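Long-range contacts in ULam111 (Flavobacterium sp., PDB 5WUT), which probably hydrolyses the beta-1,3-glucan laminarin, as a laminarinase of glycoside hydrolase family 16 built on a beta-jelly-roll fold: residues His12-Leu18 and Met51-Leu56; Phe25-Asp29 and Leu43-His49; Ala100-Ser106 and Pro199-Asn205; Trp113-Ile119 and Leu136-His142. All coordinates share one frame; numbering follows the deposited sequence.

Contact 1 of 4, residues His12-Leu18 and Met51-Leu56; sequences HFNGKEL and MENGKL
Phe13 swings its ring to the side of its own backbone N (chi1 -69°) and under Leu56, while Met51, kinked at chi2 (-69°) and again at chi3 (-48°), curls its methyl group back onto the base of Phe13. Leu56 CB stands over the middle of the phenyl ring, 3.6 Å from the centroid of Phe13 in a CH-pi contact, and CD2 of Leu56 reaches past it to CE1 and CZ. Met51 crosses Phe13 at about a right angle: its CE lies 3.5 Å from Phe13 CB and 3.3 Å from Phe13 O. Met51 CB rests 3.4 Å from Gly15 O and Met51 CG 3.7 Å from Glu17 CA, so the loop wraps this side chain. A water accepts from Met51 N at 3.0 Å and donates only weakly to Lys16 O. Asn14 OD1 lies 3.4 Å from Gly54 CA. Ile228 of strand 224-234 touches Phe13 and Leu56 and bonds to the Leu56 backbone. Residues 51-56 form the tip of the hairpin of strands 49-52 and 55-63, a two-residue loop in a type I' turn from Glu52 to Lys55, against which the loop between strands 7-11 and 24-25 of the jelly roll folds.

Contact 2 of 4, residues Phe25-Asp29 and Leu43-His49; sequences FELGD and LYTKTNH
Gly28 and Tyr44 pair their backbones in a single antiparallel bridge of the hydrogen-bonded kind, Gly28 N to Tyr44 O at 2.8 Å and Tyr44 N to Gly28 O at 3.0 Å. The second tight spot is the Phe25 ring. Lys46 crosses it at about a right angle and lays CG over the centre of one face, 3.7 Å from the centroid of Phe25, a CH-pi contact. With CG between its backbone N and carbonyl carbon (chi1 73°), His49 approaches from the opposite direction and brings CE1 to the ring edge, 3.5 Å from Phe25 CE1, the two planes inclined at 45°. A water at the ring edge lies 3.0 Å from Glu26 O and 2.8 Å from Thr45 O. The solvent side holds the exposed Leu27 and the Lys46 chain beyond CD; Leu27 still packs closely, its CD2 against the Thr45 backbone, and at the far end Asp29 CB meets Leu43 CD2 at 3.5 Å. Strand 66-80 pairs with both segments through its backbone, Arg71 with Glu26 and Ser69 with Leu43 and Thr45. Trp36 of helix 35-39 closes the other end, its ring edge-to-face with Tyr44 and its NE1 bonded to Gly28 O.

Contact 3 of 4, residues Ala100-Ser106 and Pro199-Asn205; sequences AFWMLGS and PFYFIIN
Trp102 and Ile203 sit at the middle of an antiparallel strand pair in the jelly-roll beta sandwich, strands 100-105 and 200-205 running at 145° to each other. Hydrogen-bonded pairs at Ala100-Asn205, Trp102-Ile203 and Leu104-Tyr201 zip them together, and Ser106 N to Pro199 O adds a last bond. On one face the Trp102 side chain, its CG set between the backbone N and the carbonyl carbon (chi1 52°), lays the indole across Ile203, whose CB is 3.6 Å from the centroid of the five-membered ring. Leu104 CB lies over the Tyr201 ring in a CH-pi contact, 4.0 Å from its centroid. On the other face Phe101 and Phe202 point the same way, their rings slid apart with Phe101 CE1 3.5 Å from Phe202 CD1, and Met103 CE covers a face of Phe202 at 3.5 Å from CE1. At the strand end, Gly105 lies over a face of the Phe200 ring.

A second shell surrounds these groups. Tyr44 OH holds Asn205 ND2 by a hydrogen bond; Arg71 packs against both Trp102 and Asn205, and Glu118 and Asp120 of strand 118-123 against the indole. Ile231 of strand 224-234 touches Phe101 and Phe202, as expected of a sandwich interior. With its amide so held, Asn205 receives the indole N-H, Trp102 NE1 to Asn205 OD1 at 2.8 Å, met nearly along the C=O axis (163°).

Contact 4 of 4, residues Trp113-Ile119 and Leu136-His142; sequences WPQCGEI and LHTTASH
Glu118 and His137 form an antiparallel hydrogen-bonded pair, sound from His137 N to Glu118 O (3.1 Å) but weak in return, Ile119 and Leu136 follow as a non-hydrogen-bonded pair, and a cis peptide before Pro114 leads into the type I turn Pro114 to Gly117. The Glu118 side chain is fully extended (chi1 173°, chi2 180°) and runs alongside His137, its CD 3.6 Å from His137 CD2 with carboxylate and imidazole planes 28° apart. Trp113 NE1 donates to Glu118 OE1 at 2.8 Å, a bent bond that helps to hold the carboxylate, while His137 ND1 is engaged by Gly143 N. Trp113, His137 and His142 make an aromatic cluster: His142 turns its edge to the Trp113 face in an offset edge-to-face pair, centroids 5.7 Å apart, and Trp113 CZ2 touches His137 CB at 3.9 Å. Pro114 CG covers one face of His142, 3.6 Å from its centroid, and the imidazole is held by ND1 to Thr138 O at 2.7 Å. Farther along, a water accepts from Thr139 N and lies 3.0 Å from Gln115 O. Glu118 also lies against Trp102 and close to Asp120. It begins the sequence Glu-Ile-Asp-Ile-Leu-Glu, the Glu-x-Asp-x-x-Glu motif of glycoside hydrolase family 16, whose first glutamate is the nucleophile and last the acid/base in relatives, so strand 118-123 probably carries the catalytic residues.

How the contacts relate
From the N terminus, the loop after strand 7-11 meets the hairpin at 51-56 and closes contact 1, and contact 2 is nested inside the loop so formed. The two touch where Leu18 packs on Phe25 and Leu56 on His49. Contact 3 then opens at 100-106 and closes only at 199-205, enclosing contact 4; no pair of contacts crosses. Between neighbouring strands 97-105 and 118-123, the backbone N of Met103 and of Gly105 is hydrogen-bonded to the carbonyl O of Ile119 and of Gly117, joining contacts 3 and 4. Tyr44 of contact 2 meets Asn205 of contact 3, and Ile204 links contact 3 to Phe13 and Leu56, whereas contacts 1 and 4 lie on opposite sides of the chain's centre.

Contact 1 of 4, residues His12-Leu18 and Met51-Leu56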
# COMPACT_ATOMS: atom_id res chain seq x y z
N HIS A 12 -22.16 -10.49 4.18
CA HIS A 12 -22.40 -9.09 4.55
C HIS A 12 -22.45 -8.88 6.06
O HIS A 12 -22.45 -7.75 6.54
CB HIS A 12 -23.73 -8.58 3.97
CG HIS A 12 -23.83 -8.62 2.47
ND1 HIS A 12 -24.15 -9.77 1.77
CD2 HIS A 12 -23.73 -7.64 1.55
CE1 HIS A 12 -24.20 -9.50 0.48
NE2 HIS A 12 -23.95 -8.21 0.31
N PHE A 13 -22.57 -9.99 6.80
CA PHE A 13 -22.77 -9.97 8.26
C PHE A 13 -23.94 -9.06 8.66
O PHE A 13 -23.88 -8.34 9.66
CB PHE A 13 -21.48 -9.55 8.99
CG PHE A 13 -20.39 -10.58 8.91
CD1 PHE A 13 -20.59 -11.87 9.39
CD2 PHE A 13 -19.15 -10.26 8.35
CE1 PHE A 13 -19.58 -12.83 9.32
CE2 PHE A 13 -18.13 -11.21 8.28
CZ PHE A 13 -18.35 -12.49 8.75
N ASN A 14 -25.02 -9.12 7.88
CA ASN A 14 -26.18 -8.26 8.10
C ASN A 14 -27.29 -8.94 8.88
O ASN A 14 -28.28 -8.30 9.24
CB ASN A 14 -26.74 -7.77 6.76
CG ASN A 14 -26.03 -6.55 6.24
OD1 ASN A 14 -25.45 -5.77 7.00
ND2 ASN A 14 -26.06 -6.37 4.91
N GLY A 15 -27.16 -10.24 9.14
CA GLY A 15 -28.18 -10.97 9.88
C GLY A 15 -28.25 -10.60 11.36
O GLY A 15 -27.40 -9.86 11.86
N LYS A 16 -29.25 -11.12 12.07
CA LYS A 16 -29.28 -10.93 13.52
C LYS A 16 -28.32 -11.89 14.21
O LYS A 16 -27.91 -11.65 15.34
CB LYS A 16 -30.67 -11.14 14.12
CG LYS A 16 -31.81 -10.36 13.51
CD LYS A 16 -32.86 -10.14 14.60
CE LYS A 16 -34.23 -9.82 14.04
NZ LYS A 16 -34.43 -10.39 12.69
N GLU A 17 -27.98 -12.97 13.53
CA GLU A 17 -27.03 -13.92 14.08
C GLU A 17 -26.14 -14.45 12.97
O GLU A 17 -26.45 -14.31 11.78
CB GLU A 17 -27.72 -15.07 14.82
CG GLU A 17 -28.65 -15.94 13.99
CD GLU A 17 -29.42 -16.94 14.85
OE1 GLU A 17 -29.85 -16.57 15.97
OE2 GLU A 17 -29.58 -18.10 14.42
N LEU A 18 -25.02 -15.05 13.36
CA LEU A 18 -24.13 -15.69 12.40
C LEU A 18 -24.87 -16.81 11.69
O LEU A 18 -25.55 -17.60 12.33
CB LEU A 18 -22.90 -16.24 13.13
CG LEU A 18 -21.72 -16.68 12.27
CD1 LEU A 18 -21.07 -15.46 11.65
CD2 LEU A 18 -20.71 -17.41 13.15
N MET A 51 -23.60 -9.54 16.22
CA MET A 51 -23.85 -8.87 14.95
C MET A 51 -24.39 -7.49 15.25
O MET A 51 -25.46 -7.35 15.84
CB MET A 51 -24.82 -9.67 14.08
CG MET A 51 -24.58 -11.17 14.13
SD MET A 51 -23.04 -11.63 13.32
CE MET A 51 -23.21 -10.73 11.80
N GLU A 52 -23.63 -6.47 14.88
CA GLU A 52 -23.95 -5.09 15.24
C GLU A 52 -23.66 -4.12 14.11
O GLU A 52 -22.52 -4.03 13.66
CB GLU A 52 -23.17 -4.69 16.49
CG GLU A 52 -23.45 -3.30 16.99
CD GLU A 52 -22.60 -2.96 18.20
OE1 GLU A 52 -21.38 -2.78 18.03
OE2 GLU A 52 -23.16 -2.88 19.31
N ASN A 53 -24.68 -3.41 13.65
CA ASN A 53 -24.50 -2.33 12.67
C ASN A 53 -23.86 -2.85 11.37
O ASN A 53 -23.03 -2.17 10.77
CB ASN A 53 -23.66 -1.21 13.27
CG ASN A 53 -23.69 0.07 12.45
OD1 ASN A 53 -24.71 0.40 11.84
ND2 ASN A 53 -22.58 0.80 12.43
N GLY A 54 -24.24 -4.06 10.97
CA GLY A 54 -23.74 -4.67 9.75
C GLY A 54 -22.33 -5.21 9.86
O GLY A 54 -21.68 -5.49 8.85
N LYS A 55 -21.83 -5.35 11.08
CA LYS A 55 -20.50 -5.92 11.31
C LYS A 55 -20.59 -7.17 12.18
O LYS A 55 -21.41 -7.22 13.11
CB LYS A 55 -19.57 -4.91 12.00
CG LYS A 55 -18.83 -3.91 11.10
CD LYS A 55 -19.78 -3.07 10.29
CE LYS A 55 -19.09 -1.87 9.68
NZ LYS A 55 -20.05 -0.75 9.63
N LEU A 56 -19.73 -8.14 11.91
CA LEU A 56 -19.40 -9.15 12.90
C LEU A 56 -18.42 -8.52 13.89
O LEU A 56 -17.37 -8.03 13.50
CB LEU A 56 -18.79 -10.40 12.25
CG LEU A 56 -18.12 -11.39 13.23
CD1 LEU A 56 -19.17 -12.06 14.14
CD2 LEU A 56 -17.34 -12.44 12.47
O HOH W 1 -25.88 -10.61 17.80

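Contact 2 of 4, residues Phe25-Asp29 and Leu43-His49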
# COMPACT_ATOMS: atom_id res chain seq x y z
N PHE A 25 -18.41 -22.91 14.38
CA PHE A 25 -17.58 -22.46 15.49
C PHE A 25 -16.48 -23.47 15.77
O PHE A 25 -16.73 -24.69 15.78
CB PHE A 25 -18.39 -22.25 16.77
CG PHE A 25 -19.37 -21.13 16.69
CD1 PHE A 25 -18.99 -19.83 17.01
CD2 PHE A 25 -20.67 -21.37 16.31
CE1 PHE A 25 -19.89 -18.79 16.95
CE2 PHE A 25 -21.59 -20.33 16.24
CZ PHE A 25 -21.20 -19.04 16.56
N GLU A 26 -15.28 -22.99 16.02
CA GLU A 26 -14.27 -23.84 16.64
C GLU A 26 -14.20 -23.38 18.10
O GLU A 26 -14.19 -22.18 18.38
CB GLU A 26 -12.94 -23.76 15.88
CG GLU A 26 -13.07 -24.40 14.49
CD GLU A 26 -11.76 -24.62 13.75
OE1 GLU A 26 -11.78 -25.33 12.71
OE2 GLU A 26 -10.73 -24.08 14.17
N LEU A 27 -14.26 -24.32 19.03
CA LEU A 27 -14.51 -23.97 20.43
C LEU A 27 -13.54 -24.63 21.39
O LEU A 27 -13.08 -25.75 21.16
CB LEU A 27 -15.94 -24.37 20.83
CG LEU A 27 -17.06 -23.75 19.99
CD1 LEU A 27 -18.37 -24.50 20.21
CD2 LEU A 27 -17.22 -22.30 20.32
N GLY A 28 -13.29 -23.94 22.49
CA GLY A 28 -12.52 -24.48 23.60
C GLY A 28 -11.03 -24.19 23.56
O GLY A 28 -10.61 -23.14 23.06
N ASP A 29 -10.25 -25.12 24.10
CA ASP A 29 -8.82 -24.91 24.28
C ASP A 29 -7.94 -25.49 23.17
O ASP A 29 -6.71 -25.30 23.18
CB ASP A 29 -8.40 -25.50 25.64
CG ASP A 29 -8.71 -26.99 25.78
OD1 ASP A 29 -9.03 -27.66 24.77
OD2 ASP A 29 -8.62 -27.51 26.92
N LEU A 43 -9.95 -19.48 25.54
CA LEU A 43 -10.94 -20.46 25.16
C LEU A 43 -11.84 -19.80 24.14
O LEU A 43 -12.28 -18.66 24.34
CB LEU A 43 -11.78 -20.95 26.34
CG LEU A 43 -11.08 -21.65 27.49
CD1 LEU A 43 -12.14 -22.19 28.44
CD2 LEU A 43 -10.20 -22.76 26.96
N TYR A 44 -12.11 -20.49 23.05
CA TYR A 44 -13.02 -19.96 22.06
C TYR A 44 -14.45 -20.37 22.42
O TYR A 44 -14.68 -21.49 22.89
CB TYR A 44 -12.63 -20.45 20.67
CG TYR A 44 -11.41 -19.78 20.09
CD1 TYR A 44 -11.35 -18.40 19.99
CD2 TYR A 44 -10.35 -20.52 19.61
CE1 TYR A 44 -10.26 -17.77 19.42
CE2 TYR A 44 -9.24 -19.90 19.05
CZ TYR A 44 -9.21 -18.53 18.95
OH TYR A 44 -8.12 -17.89 18.39
N THR A 45 -15.38 -19.44 22.24
CA THR A 45 -16.76 -19.64 22.67
C THR A 45 -17.75 -19.27 21.59
O THR A 45 -17.36 -18.77 20.54
CB THR A 45 -17.10 -18.79 23.89
OG1 THR A 45 -17.29 -17.44 23.47
CG2 THR A 45 -15.99 -18.86 24.95
N LYS A 46 -19.04 -19.47 21.88
CA LYS A 46 -20.12 -19.00 21.01
C LYS A 46 -20.75 -17.75 21.60
O LYS A 46 -21.77 -17.24 21.10
CB LYS A 46 -21.20 -20.07 20.82
CG LYS A 46 -20.75 -21.31 20.07
CD LYS A 46 -21.95 -22.17 19.70
CE LYS A 46 -22.38 -23.09 20.83
NZ LYS A 46 -23.40 -24.04 20.31
N THR A 47 -20.16 -17.25 22.68
CA THR A 47 -20.72 -16.12 23.41
C THR A 47 -19.81 -14.90 23.46
O THR A 47 -20.00 -13.99 24.28
CB THR A 47 -21.09 -16.55 24.85
OG1 THR A 47 -19.96 -17.21 25.44
CG2 THR A 47 -22.26 -17.51 24.84
N ASN A 48 -18.82 -14.84 22.57
CA ASN A 48 -17.93 -13.68 22.51
C ASN A 48 -18.10 -12.83 21.25
O ASN A 48 -17.29 -11.93 20.99
CB ASN A 48 -16.46 -14.13 22.62
CG ASN A 48 -16.02 -14.35 24.06
OD1 ASN A 48 -16.46 -15.30 24.71
ND2 ASN A 48 -15.13 -13.48 24.55
N HIS A 49 -19.14 -13.08 20.48
CA HIS A 49 -19.37 -12.28 19.28
C HIS A 49 -20.79 -11.74 19.23
O HIS A 49 -21.69 -12.25 19.90
CB HIS A 49 -19.14 -13.12 18.04
CG HIS A 49 -20.23 -14.10 17.82
ND1 HIS A 49 -20.35 -15.25 18.57
CD2 HIS A 49 -21.30 -14.07 16.99
CE1 HIS A 49 -21.44 -15.90 18.21
NE2 HIS A 49 -22.03 -15.21 17.24
O HOH W 2 -15.59 -19.58 18.59

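Contact 3 of 4, residues Ala100-Ser106 and Pro199-Asn205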
# COMPACT_ATOMS: atom_id res chain seq x y z
N ALA A 100 -7.03 -12.31 13.10
CA ALA A 100 -6.65 -12.89 11.82
C ALA A 100 -7.85 -13.19 10.93
O ALA A 100 -8.91 -13.57 11.41
CB ALA A 100 -5.85 -14.15 12.04
N PHE A 101 -7.65 -13.00 9.63
CA PHE A 101 -8.56 -13.50 8.60
C PHE A 101 -7.70 -14.28 7.62
O PHE A 101 -6.72 -13.75 7.09
CB PHE A 101 -9.31 -12.35 7.90
CG PHE A 101 -9.96 -12.74 6.59
CD1 PHE A 101 -10.93 -13.73 6.56
CD2 PHE A 101 -9.59 -12.13 5.40
CE1 PHE A 101 -11.53 -14.10 5.36
CE2 PHE A 101 -10.18 -12.50 4.19
CZ PHE A 101 -11.16 -13.49 4.18
N TRP A 102 -8.03 -15.55 7.40
CA TRP A 102 -7.11 -16.43 6.71
C TRP A 102 -7.84 -17.62 6.11
O TRP A 102 -9.07 -17.70 6.21
CB TRP A 102 -5.98 -16.87 7.67
CG TRP A 102 -6.41 -17.46 9.01
CD1 TRP A 102 -7.12 -16.84 10.00
CD2 TRP A 102 -6.08 -18.76 9.50
NE1 TRP A 102 -7.27 -17.69 11.08
CE2 TRP A 102 -6.64 -18.88 10.80
CE3 TRP A 102 -5.38 -19.85 8.97
CZ2 TRP A 102 -6.52 -20.04 11.56
CZ3 TRP A 102 -5.25 -21.01 9.73
CH2 TRP A 102 -5.83 -21.08 11.02
N MET A 103 -7.11 -18.49 5.41
CA MET A 103 -7.72 -19.64 4.73
C MET A 103 -6.92 -20.91 4.89
O MET A 103 -5.70 -20.86 5.00
CB MET A 103 -7.90 -19.34 3.23
CG MET A 103 -8.74 -18.12 2.96
SD MET A 103 -9.03 -17.82 1.22
CE MET A 103 -10.33 -19.00 0.88
N LEU A 104 -7.62 -22.05 4.90
CA LEU A 104 -6.98 -23.37 4.97
C LEU A 104 -7.46 -24.27 3.85
O LEU A 104 -8.60 -24.16 3.40
CB LEU A 104 -7.27 -24.03 6.32
CG LEU A 104 -6.40 -23.54 7.47
CD1 LEU A 104 -6.97 -24.03 8.81
CD2 LEU A 104 -4.98 -24.05 7.27
N GLY A 105 -6.58 -25.17 3.40
CA GLY A 105 -6.91 -26.05 2.29
C GLY A 105 -8.02 -27.03 2.62
O GLY A 105 -8.07 -27.58 3.72
N SER A 106 -8.90 -27.27 1.66
CA SER A 106 -10.06 -28.14 1.87
C SER A 106 -9.67 -29.56 2.30
O SER A 106 -10.40 -30.23 3.05
CB SER A 106 -10.89 -28.20 0.59
OG SER A 106 -12.07 -28.96 0.80
N PRO A 199 -9.95 -26.18 -3.47
CA PRO A 199 -10.74 -25.22 -2.70
C PRO A 199 -10.13 -24.97 -1.32
O PRO A 199 -9.46 -25.86 -0.77
CB PRO A 199 -12.11 -25.90 -2.58
CG PRO A 199 -12.12 -26.97 -3.66
CD PRO A 199 -10.70 -27.42 -3.75
N PHE A 200 -10.35 -23.76 -0.81
CA PHE A 200 -9.93 -23.38 0.54
C PHE A 200 -11.14 -22.85 1.30
O PHE A 200 -12.10 -22.42 0.68
CB PHE A 200 -8.83 -22.31 0.48
CG PHE A 200 -7.43 -22.87 0.37
CD1 PHE A 200 -7.05 -23.63 -0.73
CD2 PHE A 200 -6.50 -22.60 1.36
CE1 PHE A 200 -5.77 -24.17 -0.80
CE2 PHE A 200 -5.22 -23.12 1.28
CZ PHE A 200 -4.86 -23.91 0.21
N TYR A 201 -11.11 -22.91 2.63
CA TYR A 201 -12.16 -22.29 3.43
C TYR A 201 -11.62 -21.15 4.29
O TYR A 201 -10.41 -21.01 4.46
CB TYR A 201 -12.86 -23.33 4.31
CG TYR A 201 -12.01 -24.04 5.34
CD1 TYR A 201 -11.85 -23.51 6.61
CD2 TYR A 201 -11.41 -25.26 5.05
CE1 TYR A 201 -11.10 -24.16 7.59
CE2 TYR A 201 -10.65 -25.93 6.02
CZ TYR A 201 -10.50 -25.37 7.28
OH TYR A 201 -9.77 -26.01 8.27
N PHE A 202 -12.54 -20.33 4.79
CA PHE A 202 -12.19 -19.12 5.56
C PHE A 202 -12.12 -19.38 7.04
O PHE A 202 -12.84 -20.23 7.54
CB PHE A 202 -13.22 -18.02 5.33
CG PHE A 202 -13.28 -17.56 3.91
CD1 PHE A 202 -12.23 -16.84 3.37
CD2 PHE A 202 -14.39 -17.81 3.12
CE1 PHE A 202 -12.28 -16.39 2.06
CE2 PHE A 202 -14.45 -17.38 1.80
CZ PHE A 202 -13.39 -16.66 1.27
N ILE A 203 -11.25 -18.64 7.72
CA ILE A 203 -11.23 -18.61 9.19
C ILE A 203 -11.16 -17.15 9.62
O ILE A 203 -10.39 -16.37 9.05
CB ILE A 203 -10.03 -19.37 9.79
CG1 ILE A 203 -9.95 -20.81 9.25
CG2 ILE A 203 -10.11 -19.36 11.33
CD1 ILE A 203 -9.06 -20.93 7.99
N ILE A 204 -11.99 -16.77 10.60
CA ILE A 204 -11.85 -15.48 11.29
C ILE A 204 -11.64 -15.79 12.76
O ILE A 204 -12.40 -16.56 13.35
CB ILE A 204 -13.09 -14.59 11.12
CG1 ILE A 204 -13.32 -14.27 9.65
CG2 ILE A 204 -12.93 -13.28 11.90
CD1 ILE A 204 -14.64 -13.51 9.39
N ASN A 205 -10.61 -15.21 13.38
CA ASN A 205 -10.44 -15.46 14.81
C ASN A 205 -9.68 -14.34 15.48
O ASN A 205 -9.09 -13.48 14.82
CB ASN A 205 -9.72 -16.79 15.06
CG ASN A 205 -8.24 -16.71 14.79
OD1 ASN A 205 -7.81 -16.80 13.63
ND2 ASN A 205 -7.44 -16.51 15.84

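Contact 4 of 4, residues Trp113-Ile119 and Leu136-His142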
# COMPACT_ATOMS: atom_id res chain seq x y z
N TRP A 113 -2.37 -30.26 8.33
CA TRP A 113 -1.54 -29.06 8.21
C TRP A 113 -0.11 -29.47 8.51
O TRP A 113 0.12 -30.24 9.45
CB TRP A 113 -2.04 -27.98 9.19
CG TRP A 113 -1.32 -26.66 9.11
CD1 TRP A 113 -1.74 -25.55 8.44
CD2 TRP A 113 -0.07 -26.31 9.71
NE1 TRP A 113 -0.83 -24.54 8.58
CE2 TRP A 113 0.21 -24.97 9.37
CE3 TRP A 113 0.85 -27.00 10.52
CZ2 TRP A 113 1.35 -24.31 9.79
CZ3 TRP A 113 2.00 -26.33 10.95
CH2 TRP A 113 2.24 -25.00 10.58
N PRO A 114 0.87 -28.95 7.76
CA PRO A 114 0.78 -27.89 6.75
C PRO A 114 0.61 -28.34 5.31
O PRO A 114 0.60 -27.48 4.44
CB PRO A 114 2.13 -27.20 6.89
CG PRO A 114 3.06 -28.35 7.13
CD PRO A 114 2.28 -29.28 8.05
N GLN A 115 0.47 -29.63 5.05
CA GLN A 115 0.39 -30.09 3.66
C GLN A 115 -0.80 -29.47 2.94
O GLN A 115 -0.74 -29.19 1.73
CB GLN A 115 0.31 -31.62 3.60
CG GLN A 115 0.21 -32.20 2.19
CD GLN A 115 1.52 -32.14 1.42
OE1 GLN A 115 2.60 -32.08 2.01
NE2 GLN A 115 1.42 -32.16 0.10
N CYS A 116 -1.87 -29.23 3.68
CA CYS A 116 -3.10 -28.68 3.11
C CYS A 116 -2.91 -27.26 2.60
O CYS A 116 -3.65 -26.81 1.73
CB CYS A 116 -4.23 -28.69 4.15
SG CYS A 116 -3.87 -27.69 5.61
N GLY A 117 -1.92 -26.56 3.13
CA GLY A 117 -1.73 -25.16 2.78
C GLY A 117 -2.54 -24.18 3.60
O GLY A 117 -3.64 -24.48 4.10
N GLU A 118 -2.00 -22.97 3.73
CA GLU A 118 -2.62 -21.90 4.51
C GLU A 118 -2.34 -20.57 3.83
O GLU A 118 -1.22 -20.36 3.35
CB GLU A 118 -2.08 -21.91 5.94
CG GLU A 118 -2.55 -20.73 6.81
CD GLU A 118 -2.00 -20.77 8.23
OE1 GLU A 118 -1.61 -21.86 8.71
OE2 GLU A 118 -1.96 -19.72 8.88
N ILE A 119 -3.33 -19.69 3.80
CA ILE A 119 -3.18 -18.33 3.26
C ILE A 119 -3.53 -17.32 4.35
O ILE A 119 -4.67 -17.30 4.83
CB ILE A 119 -4.09 -18.07 2.03
CG1 ILE A 119 -4.01 -19.21 1.02
CG2 ILE A 119 -3.75 -16.68 1.40
CD1 ILE A 119 -5.01 -19.10 -0.11
N LEU A 136 2.18 -17.37 3.61
CA LEU A 136 1.76 -18.71 3.20
C LEU A 136 2.42 -19.73 4.12
O LEU A 136 3.55 -19.54 4.53
CB LEU A 136 2.16 -19.03 1.76
CG LEU A 136 1.51 -18.27 0.60
CD1 LEU A 136 0.00 -18.13 0.72
CD2 LEU A 136 2.18 -16.93 0.46
N HIS A 137 1.70 -20.81 4.43
CA HIS A 137 2.28 -21.96 5.12
C HIS A 137 2.01 -23.19 4.28
O HIS A 137 0.88 -23.40 3.81
CB HIS A 137 1.69 -22.15 6.51
CG HIS A 137 1.95 -20.99 7.41
ND1 HIS A 137 2.96 -20.98 8.34
CD2 HIS A 137 1.34 -19.78 7.50
CE1 HIS A 137 2.95 -19.82 8.98
NE2 HIS A 137 1.98 -19.08 8.48
N THR A 138 3.06 -23.97 4.04
CA THR A 138 3.00 -25.16 3.19
C THR A 138 3.98 -26.19 3.76
O THR A 138 4.74 -25.88 4.67
CB THR A 138 3.42 -24.85 1.75
OG1 THR A 138 4.79 -24.44 1.76
CG2 THR A 138 2.60 -23.72 1.16
N THR A 139 4.02 -27.38 3.17
CA THR A 139 5.05 -28.34 3.57
C THR A 139 6.45 -27.76 3.35
O THR A 139 7.34 -27.91 4.20
CB THR A 139 4.90 -29.66 2.82
OG1 THR A 139 3.80 -30.37 3.38
CG2 THR A 139 6.16 -30.52 2.96
N ALA A 140 6.63 -27.05 2.24
CA ALA A 140 7.93 -26.46 1.93
C ALA A 140 8.38 -25.40 2.95
O ALA A 140 9.58 -25.29 3.24
CB ALA A 140 7.91 -25.85 0.51
N SER A 141 7.45 -24.61 3.47
CA SER A 141 7.77 -23.61 4.49
C SER A 141 6.55 -23.31 5.36
O SER A 141 5.52 -22.86 4.86
CB SER A 141 8.29 -22.31 3.86
OG SER A 141 8.90 -21.49 4.85
N HIS A 142 6.66 -23.58 6.65
CA HIS A 142 5.53 -23.42 7.57
C HIS A 142 6.00 -23.05 8.97
O HIS A 142 7.14 -23.33 9.34
CB HIS A 142 4.72 -24.71 7.64
CG HIS A 142 5.55 -25.93 7.92
ND1 HIS A 142 6.11 -26.68 6.91
CD2 HIS A 142 5.94 -26.51 9.08
CE1 HIS A 142 6.79 -27.68 7.43
NE2 HIS A 142 6.71 -27.60 8.75
O HOH W 3 2.02 -28.21 1.10